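Local coordinates for nucleoprotein (Rift valley fever virus, PDB 3OV9) that encapsidates the single-stranded viral RNA genome as ring-forming oligomers, shielding it from nucleases and presenting it as template for transcription and replication, at residues 162-167 and 228-233; 58-63 and 81-86; 131-136 and 169-174. One frame throughout, in Å; residues are numbered along the deposited sequence.

Contact 1 of 3, residues 162-167 and 228-233; sequences LRAILD and GKPSAA
A small, buried apolar contact sets one proline, P230, against A164 and I165 near the start of the long helix 159-180; P230 belongs to the turn that leads into the C-terminal helix 232-243. The backbones come close here, with CA of I165 and CA of P230 6.9 Å apart, consistent with the small side chains in between. CG of the proline ring is the atom that does the touching. It meets the methyl CB of A164 at 4.0 Å, and CG1 of I165 stands at 4.5 Å from the same P230 CG, a looser approach. A164 points its methyl at the turn, whereas the CA–CB bond of I165 runs alongside it and the CG1 branch leans in. Y161 on the long helix and M235 on the C-terminal helix also touch the proline, and M235 packs on A164 as well. Directly after the proline, S231 takes the N-cap position of helix 232-243, its hydroxyl making a weak hydrogen bond to the backbone N of V234. Two residues before the proline, G228 has a phi of 88°, at which a CB would be jammed against the carbonyl O of the residue before. About 107 Å² is buried in all; with apolar carbons alone meeting across the segments, the contact rests on van der Waals fit and the exclusion of water, without directional bonds.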
loop_
_atom_site.group_PDB
_atom_site.type_symbol
_atom_site.label_atom_id
_atom_site.label_comp_id
_atom_site.label_asym_id
_atom_site.label_seq_id
_atom_site.Cartn_x
_atom_site.Cartn_y
_atom_site.Cartn_z
ATOM N N LEU A 162 -24.902 -37.749 5.482
ATOM C CA LEU A 162 -24.984 -36.297 5.631
ATOM C C LEU A 162 -23.697 -35.626 5.153
ATOM O O LEU A 162 -23.745 -34.647 4.402
ATOM C CB LEU A 162 -25.278 -35.924 7.091
ATOM C CG LEU A 162 -25.320 -34.445 7.493
ATOM C CD1 LEU A 162 -26.405 -33.692 6.740
ATOM C CD2 LEU A 162 -25.519 -34.308 8.997
ATOM N N ARG A 163 -22.558 -36.164 5.589
ATOM C CA ARG A 163 -21.242 -35.649 5.208
ATOM C C ARG A 163 -21.053 -35.677 3.691
ATOM O O ARG A 163 -20.550 -34.710 3.111
ATOM C CB ARG A 163 -20.125 -36.437 5.909
ATOM C CG ARG A 163 -18.724 -35.862 5.705
ATOM C CD ARG A 163 -17.671 -36.575 6.554
ATOM N NE ARG A 163 -17.415 -37.947 6.114
ATOM C CZ ARG A 163 -17.775 -39.038 6.786
ATOM N NH1 ARG A 163 -18.410 -38.934 7.948
ATOM N NH2 ARG A 163 -17.496 -40.239 6.298
ATOM N N ALA A 164 -21.465 -36.777 3.063
ATOM C CA ALA A 164 -21.371 -36.928 1.608
ATOM C C ALA A 164 -22.203 -35.880 0.872
ATOM O O ALA A 164 -21.730 -35.277 -0.095
ATOM C CB ALA A 164 -21.785 -38.334 1.185
ATOM N N ILE A 165 -23.435 -35.669 1.335
ATOM C CA ILE A 165 -24.335 -34.664 0.757
ATOM C C ILE A 165 -23.716 -33.268 0.839
ATOM O O ILE A 165 -23.712 -32.526 -0.147
ATOM C CB ILE A 165 -25.744 -34.692 1.438
ATOM C CG1 ILE A 165 -26.547 -35.926 0.998
ATOM C CG2 ILE A 165 -26.529 -33.392 1.183
ATOM C CD1 ILE A 165 -27.091 -35.890 -0.434
ATOM N N LEU A 166 -23.176 -32.933 2.010
ATOM C CA LEU A 166 -22.593 -31.613 2.248
ATOM C C LEU A 166 -21.268 -31.403 1.517
ATOM O O LEU A 166 -21.038 -30.328 0.967
ATOM C CB LEU A 166 -22.451 -31.331 3.748
ATOM C CG LEU A 166 -23.765 -31.135 4.517
ATOM C CD1 LEU A 166 -23.500 -30.890 5.994
ATOM C CD2 LEU A 166 -24.605 -30.003 3.927
ATOM N N ASP A 167 -20.417 -32.430 1.496
ATOM C CA ASP A 167 -19.159 -32.381 0.746
ATOM C C ASP A 167 -19.423 -32.193 -0.750
ATOM O O ASP A 167 -18.776 -31.365 -1.398
ATOM C CB ASP A 167 -18.318 -33.643 0.983
ATOM C CG ASP A 167 -17.660 -33.677 2.362
ATOM O OD1 ASP A 167 -17.648 -32.649 3.074
ATOM O OD2 ASP A 167 -17.138 -34.750 2.732
ATOM N N GLY A 228 -31.963 -43.124 2.549
ATOM C CA GLY A 228 -31.158 -41.923 2.752
ATOM C C GLY A 228 -29.732 -42.030 2.241
ATOM O O GLY A 228 -28.928 -41.119 2.443
ATOM N N LYS A 229 -29.419 -43.145 1.582
ATOM C CA LYS A 229 -28.094 -43.374 1.017
ATOM C C LYS A 229 -27.911 -42.526 -0.241
ATOM O O LYS A 229 -28.719 -42.614 -1.167
ATOM C CB LYS A 229 -27.891 -44.859 0.693
ATOM C CG LYS A 229 -26.474 -45.220 0.254
ATOM C CD LYS A 229 -26.335 -46.710 -0.001
ATOM C CE LYS A 229 -24.878 -47.101 -0.183
ATOM N NZ LYS A 229 -24.703 -48.579 -0.248
ATOM N N PRO A 230 -26.847 -41.703 -0.277
ATOM C CA PRO A 230 -26.588 -40.815 -1.412
ATOM C C PRO A 230 -26.384 -41.569 -2.720
ATOM O O PRO A 230 -25.914 -42.712 -2.718
ATOM C CB PRO A 230 -25.288 -40.111 -1.015
ATOM C CG PRO A 230 -25.251 -40.194 0.462
ATOM C CD PRO A 230 -25.839 -41.527 0.781
ATOM N N SER A 231 -26.735 -40.912 -3.824
ATOM C CA SER A 231 -26.572 -41.464 -5.164
ATOM C C SER A 231 -25.097 -41.558 -5.551
ATOM O O SER A 231 -24.236 -40.955 -4.907
ATOM C CB SER A 231 -27.311 -40.592 -6.181
ATOM O OG SER A 231 -26.657 -39.343 -6.336
ATOM N N ALA A 232 -24.823 -42.305 -6.619
ATOM C CA ALA A 232 -23.472 -42.442 -7.156
ATOM C C ALA A 232 -22.843 -41.088 -7.495
ATOM O O ALA A 232 -21.676 -40.851 -7.183
ATOM C CB ALA A 232 -23.479 -43.354 -8.379
ATOM N N ALA A 233 -23.629 -40.208 -8.114
ATOM C CA ALA A 233 -23.178 -38.863 -8.485
ATOM C C ALA A 233 -22.803 -38.011 -7.275
ATOM O O ALA A 233 -21.846 -37.238 -7.331
ATOM C CB ALA A 233 -24.239 -38.160 -9.323
#

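Contact 2 of 3, residues 58-63 and 81-86; sequences IVLALT and ATVEAL
L60 reaches from helix 50-63 with both of its methyls to a single branch of V83 on helix 77-90. CD2 of L60 lies 3.8 Å from CG2 of V83, and CD1 of L60 follows at 4.0 Å from that same V83 CG2, so the leucine fork closes on the valine methyl while the two side chains run obliquely to one another. The leucine gets there with CG anti to the backbone N but well twisted (chi1 -152°). On the valine it is CG1 that stands anti to the backbone N, which leaves CG2, beside that nitrogen, to face the leucine. One turn on, L86 adds a lighter touch, its CD1 4.2 Å from CD2 of L60. In this all-helical fold the contact joins two consecutive longer helices of the N-terminal half, and the segment 58-63 belongs to the region essential for oligomerization. F28 of a neighbouring subunit packs on L60, and E27 of that subunit is hydrogen-bonded to T82, so the pair of helices also forms part of a subunit interface. At the end of helix 50-63, T63 folds its hydroxyl back along the helix: OG1 gives a 2.8 Å hydrogen bond to O of V59 from above the carbonyl plane, 37° out of it. The backbone N of T63 binds this oxygen from the opposite face.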
loop_
_atom_site.group_PDB
_atom_site.type_symbol
_atom_site.label_atom_id
_atom_site.label_comp_id
_atom_site.label_asym_id
_atom_site.label_seq_id
_atom_site.Cartn_x
_atom_site.Cartn_y
_atom_site.Cartn_z
ATOM N N ILE A 58 -36.680 -15.589 -8.528
ATOM C CA ILE A 58 -35.741 -16.705 -8.399
ATOM C C ILE A 58 -34.897 -16.858 -9.674
ATOM O O ILE A 58 -33.675 -17.008 -9.596
ATOM C CB ILE A 58 -36.455 -18.028 -8.002
ATOM C CG1 ILE A 58 -37.008 -17.912 -6.574
ATOM C CG2 ILE A 58 -35.497 -19.224 -8.104
ATOM C CD1 ILE A 58 -38.006 -18.991 -6.186
ATOM N N VAL A 59 -35.548 -16.796 -10.834
ATOM C CA VAL A 59 -34.833 -16.818 -12.121
ATOM C C VAL A 59 -33.842 -15.654 -12.191
ATOM O O VAL A 59 -32.689 -15.825 -12.605
ATOM C CB VAL A 59 -35.814 -16.798 -13.325
ATOM C CG1 VAL A 59 -35.064 -16.654 -14.657
ATOM C CG2 VAL A 59 -36.661 -18.057 -13.337
ATOM N N LEU A 60 -34.298 -14.483 -11.751
ATOM C CA LEU A 60 -33.474 -13.285 -11.659
ATOM C C LEU A 60 -32.257 -13.489 -10.750
ATOM O O LEU A 60 -31.131 -13.161 -11.126
ATOM C CB LEU A 60 -34.338 -12.122 -11.161
ATOM C CG LEU A 60 -34.026 -10.672 -11.517
ATOM C CD1 LEU A 60 -33.784 -10.483 -13.010
ATOM C CD2 LEU A 60 -35.163 -9.778 -11.041
ATOM N N ALA A 61 -32.490 -14.041 -9.558
ATOM C CA ALA A 61 -31.421 -14.318 -8.600
ATOM C C ALA A 61 -30.367 -15.272 -9.156
ATOM O O ALA A 61 -29.170 -15.067 -8.967
ATOM C CB ALA A 61 -32.005 -14.879 -7.303
ATOM N N LEU A 62 -30.827 -16.310 -9.848
ATOM C CA LEU A 62 -29.954 -17.388 -10.298
ATOM C C LEU A 62 -29.156 -17.044 -11.551
ATOM O O LEU A 62 -28.074 -17.590 -11.766
ATOM C CB LEU A 62 -30.766 -18.677 -10.503
ATOM C CG LEU A 62 -31.002 -19.591 -9.286
ATOM C CD1 LEU A 62 -31.388 -18.833 -8.015
ATOM C CD2 LEU A 62 -32.052 -20.651 -9.609
ATOM N N THR A 63 -29.679 -16.131 -12.364
ATOM C CA THR A 63 -29.040 -15.806 -13.640
ATOM C C THR A 63 -28.375 -14.426 -13.677
ATOM O O THR A 63 -27.474 -14.199 -14.490
ATOM C CB THR A 63 -30.008 -15.976 -14.843
ATOM O OG1 THR A 63 -31.056 -15.003 -14.775
ATOM C CG2 THR A 63 -30.612 -17.389 -14.870
ATOM N N ALA A 81 -37.904 -2.765 -17.058
ATOM C CA ALA A 81 -39.220 -2.332 -16.579
ATOM C C ALA A 81 -39.845 -3.343 -15.619
ATOM O O ALA A 81 -40.503 -2.960 -14.643
ATOM C CB ALA A 81 -40.154 -2.063 -17.751
ATOM N N THR A 82 -39.635 -4.627 -15.900
ATOM C CA THR A 82 -40.132 -5.701 -15.042
ATOM C C THR A 82 -39.433 -5.655 -13.685
ATOM O O THR A 82 -40.088 -5.743 -12.643
ATOM C CB THR A 82 -39.962 -7.089 -15.711
ATOM O OG1 THR A 82 -40.749 -7.140 -16.907
ATOM C CG2 THR A 82 -40.413 -8.213 -14.778
ATOM N N VAL A 83 -38.111 -5.489 -13.707
ATOM C CA VAL A 83 -37.313 -5.451 -12.481
ATOM C C VAL A 83 -37.622 -4.191 -11.669
ATOM O O VAL A 83 -37.783 -4.262 -10.448
ATOM C CB VAL A 83 -35.799 -5.584 -12.776
ATOM C CG1 VAL A 83 -34.982 -5.508 -11.488
ATOM C CG2 VAL A 83 -35.523 -6.899 -13.489
ATOM N N GLU A 84 -37.727 -3.050 -12.354
ATOM C CA GLU A 84 -38.112 -1.784 -11.720
ATOM C C GLU A 84 -39.423 -1.930 -10.946
ATOM O O GLU A 84 -39.522 -1.495 -9.795
ATOM C CB GLU A 84 -38.216 -0.661 -12.765
ATOM C CG GLU A 84 -38.834 0.663 -12.266
ATOM C CD GLU A 84 -37.903 1.498 -11.390
ATOM O OE1 GLU A 84 -36.747 1.091 -11.148
ATOM O OE2 GLU A 84 -38.338 2.580 -10.938
ATOM N N ALA A 85 -40.416 -2.551 -11.580
ATOM C CA ALA A 85 -41.715 -2.787 -10.956
ATOM C C ALA A 85 -41.607 -3.729 -9.757
ATOM O O ALA A 85 -42.270 -3.517 -8.739
ATOM C CB ALA A 85 -42.707 -3.325 -11.975
ATOM N N LEU A 86 -40.764 -4.754 -9.878
ATOM C CA LEU A 86 -40.531 -5.702 -8.783
ATOM C C LEU A 86 -39.877 -5.038 -7.572
ATOM O O LEU A 86 -40.229 -5.339 -6.430
ATOM C CB LEU A 86 -39.690 -6.897 -9.249
ATOM C CG LEU A 86 -40.348 -7.961 -10.135
ATOM C CD1 LEU A 86 -39.299 -8.952 -10.624
ATOM C CD2 LEU A 86 -41.488 -8.691 -9.419
#

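Contact 3 of 3, residues 131-136 and 169-174; sequences TTMDGL and HSLYLL
Segments 131-136 and 169-174, both helical, have axes 11.1 Å apart at closest approach, with 120° between their N-to-C directions, and the nearest CA atoms, those of M133 and Y172, are 7.2 Å apart. M133 fills the gap between them. Its first torsion places CG beside the backbone N (chi1 -69°), and two further bends, at chi2 and chi3, curl the chain so that the terminal methyl is turned in against helix 159-180. CE of M133 settles over the backbone, 3.7 Å from CA of Y172, and it also touches the start of that side chain, at 4.0 Å from Y172 CB. The same CE of M133 also packs against L171, with L171 CD2 3.9 Å away; the methyl thus sits where two successive residues of the helix meet, and SD of M133 lies behind it at 4.1 Å from Y172 CA. The tyrosine takes part through its backbone and CB rather than its ring, which has H169 O at its edge, in plane, and meets the ring of F176. A second, more exposed touch comes from L136, whose CB is 4.3 Å from CD2 of L171, so that one leucine methyl serves both residues of the short helix. Around this patch, Y140 and M145 from loops pack on M133, and Y140 touches Y172 as well, while A240 of helix 232-243 reaches L171. D134 makes a salt bridge with R142 in the chain that follows the short helix. With contacts made by apolar carbons and 184 Å² buried, the short helix 130-136 is laid steeply across the long helix 159-180, an arrangement in keeping with the orthogonal helical bundle of this phlebovirus nucleoprotein.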
loop_
_atom_site.group_PDB
_atom_site.type_symbol
_atom_site.label_atom_id
_atom_site.label_comp_id
_atom_site.label_asym_id
_atom_site.label_seq_id
_atom_site.Cartn_x
_atom_site.Cartn_y
_atom_site.Cartn_z
ATOM N N THR A 131 -21.963 -27.824 -17.023
ATOM C CA THR A 131 -20.864 -28.347 -17.844
ATOM C C THR A 131 -19.505 -28.192 -17.155
ATOM O O THR A 131 -18.693 -29.121 -17.159
ATOM C CB THR A 131 -20.840 -27.682 -19.246
ATOM O OG1 THR A 131 -22.115 -27.849 -19.873
ATOM C CG2 THR A 131 -19.768 -28.308 -20.136
ATOM N N THR A 132 -19.267 -27.022 -16.565
ATOM C CA THR A 132 -18.049 -26.768 -15.796
ATOM C C THR A 132 -17.957 -27.719 -14.595
ATOM O O THR A 132 -16.905 -28.308 -14.340
ATOM C CB THR A 132 -17.960 -25.287 -15.346
ATOM O OG1 THR A 132 -17.865 -24.445 -16.502
ATOM C CG2 THR A 132 -16.745 -25.046 -14.461
ATOM N N MET A 133 -19.067 -27.875 -13.877
ATOM C CA MET A 133 -19.123 -28.793 -12.740
ATOM C C MET A 133 -18.834 -30.243 -13.139
ATOM O O MET A 133 -18.187 -30.976 -12.387
ATOM C CB MET A 133 -20.473 -28.697 -12.021
ATOM C CG MET A 133 -20.714 -27.379 -11.282
ATOM S SD MET A 133 -19.453 -26.903 -10.077
ATOM C CE MET A 133 -19.363 -28.359 -9.026
ATOM N N ASP A 134 -19.301 -30.640 -14.324
ATOM C CA ASP A 134 -19.087 -31.996 -14.851
ATOM C C ASP A 134 -17.616 -32.348 -15.082
ATOM O O ASP A 134 -17.237 -33.520 -15.029
ATOM C CB ASP A 134 -19.880 -32.208 -16.143
ATOM C CG ASP A 134 -21.372 -32.351 -15.902
ATOM O OD1 ASP A 134 -21.780 -32.612 -14.748
ATOM O OD2 ASP A 134 -22.139 -32.209 -16.876
ATOM N N GLY A 135 -16.798 -31.330 -15.344
ATOM C CA GLY A 135 -15.359 -31.514 -15.527
ATOM C C GLY A 135 -14.648 -31.794 -14.218
ATOM O O GLY A 135 -13.574 -32.400 -14.198
ATOM N N LEU A 136 -15.259 -31.348 -13.122
ATOM C CA LEU A 136 -14.720 -31.553 -11.785
ATOM C C LEU A 136 -15.260 -32.843 -11.171
ATOM O O LEU A 136 -14.541 -33.539 -10.454
ATOM C CB LEU A 136 -15.044 -30.354 -10.893
ATOM C CG LEU A 136 -14.512 -29.001 -11.380
ATOM C CD1 LEU A 136 -15.324 -27.862 -10.793
ATOM C CD2 LEU A 136 -13.024 -28.826 -11.076
ATOM N N HIS A 169 -22.126 -30.879 -2.156
ATOM C CA HIS A 169 -22.635 -29.511 -2.288
ATOM C C HIS A 169 -21.501 -28.489 -2.178
ATOM O O HIS A 169 -21.487 -27.489 -2.901
ATOM C CB HIS A 169 -23.719 -29.257 -1.226
ATOM C CG HIS A 169 -24.234 -27.847 -1.183
ATOM N ND1 HIS A 169 -24.735 -27.194 -2.289
ATOM C CD2 HIS A 169 -24.354 -26.980 -0.150
ATOM C CE1 HIS A 169 -25.126 -25.981 -1.943
ATOM N NE2 HIS A 169 -24.906 -25.824 -0.650
ATOM N N SER A 170 -20.550 -28.761 -1.286
ATOM C CA SER A 170 -19.405 -27.874 -1.056
ATOM C C SER A 170 -18.470 -27.759 -2.266
ATOM O O SER A 170 -17.779 -26.744 -2.420
ATOM C CB SER A 170 -18.625 -28.302 0.189
ATOM O OG SER A 170 -19.408 -28.133 1.363
ATOM N N LEU A 171 -18.454 -28.785 -3.120
ATOM C CA LEU A 171 -17.686 -28.724 -4.368
ATOM C C LEU A 171 -18.180 -27.566 -5.231
ATOM O O LEU A 171 -17.374 -26.777 -5.732
ATOM C CB LEU A 171 -17.747 -30.047 -5.143
ATOM C CG LEU A 171 -16.868 -30.140 -6.401
ATOM C CD1 LEU A 171 -15.394 -30.317 -6.040
ATOM C CD2 LEU A 171 -17.333 -31.265 -7.321
ATOM N N TYR A 172 -19.504 -27.463 -5.384
ATOM C CA TYR A 172 -20.120 -26.328 -6.075
ATOM C C TYR A 172 -19.849 -24.997 -5.370
ATOM O O TYR A 172 -19.522 -24.007 -6.025
ATOM C CB TYR A 172 -21.633 -26.532 -6.262
ATOM C CG TYR A 172 -22.398 -25.229 -6.375
ATOM C CD1 TYR A 172 -22.475 -24.539 -7.588
ATOM C CD2 TYR A 172 -23.026 -24.671 -5.260
ATOM C CE1 TYR A 172 -23.168 -23.333 -7.688
ATOM C CE2 TYR A 172 -23.712 -23.470 -5.347
ATOM C CZ TYR A 172 -23.781 -22.805 -6.559
ATOM O OH TYR A 172 -24.470 -21.616 -6.634
ATOM N N LEU A 173 -20.006 -24.977 -4.044
ATOM C CA LEU A 173 -19.848 -23.745 -3.264
ATOM C C LEU A 173 -18.436 -23.184 -3.372
ATOM O O LEU A 173 -18.243 -21.969 -3.346
ATOM C CB LEU A 173 -20.219 -23.965 -1.794
ATOM C CG LEU A 173 -21.698 -24.144 -1.440
ATOM C CD1 LEU A 173 -21.828 -24.501 0.028
ATOM C CD2 LEU A 173 -22.505 -22.893 -1.757
ATOM N N LEU A 174 -17.462 -24.083 -3.498
ATOM C CA LEU A 174 -16.063 -23.714 -3.709
ATOM C C LEU A 174 -15.872 -22.972 -5.032
ATOM O O LEU A 174 -15.220 -21.926 -5.072
ATOM C CB LEU A 174 -15.176 -24.964 -3.659
ATOM C CG LEU A 174 -13.666 -24.838 -3.897
ATOM C CD1 LEU A 174 -13.000 -23.972 -2.836
ATOM C CD2 LEU A 174 -13.028 -26.221 -3.938
#

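From the N terminus, contact 2 comes first and closes the shortest loop, bringing helix 77-90 back onto helix 50-63 with 17 residues between its segments. It is complete before the others begin, and its centre lies about 33 Å from that of contact 1, on the opposite side of the chain's centre. Contact 3 closes a loop of 32 residues and contact 1 the longest, of 60; the two cross, since 162-167 falls between 131-136 and 169-174, and 228-233 comes last. Both rely on helix 159-180, their centres about 14 Å apart. Together they hold the short helix 130-136 and the lead-in to the C-terminal helix 232-243 against that long helix.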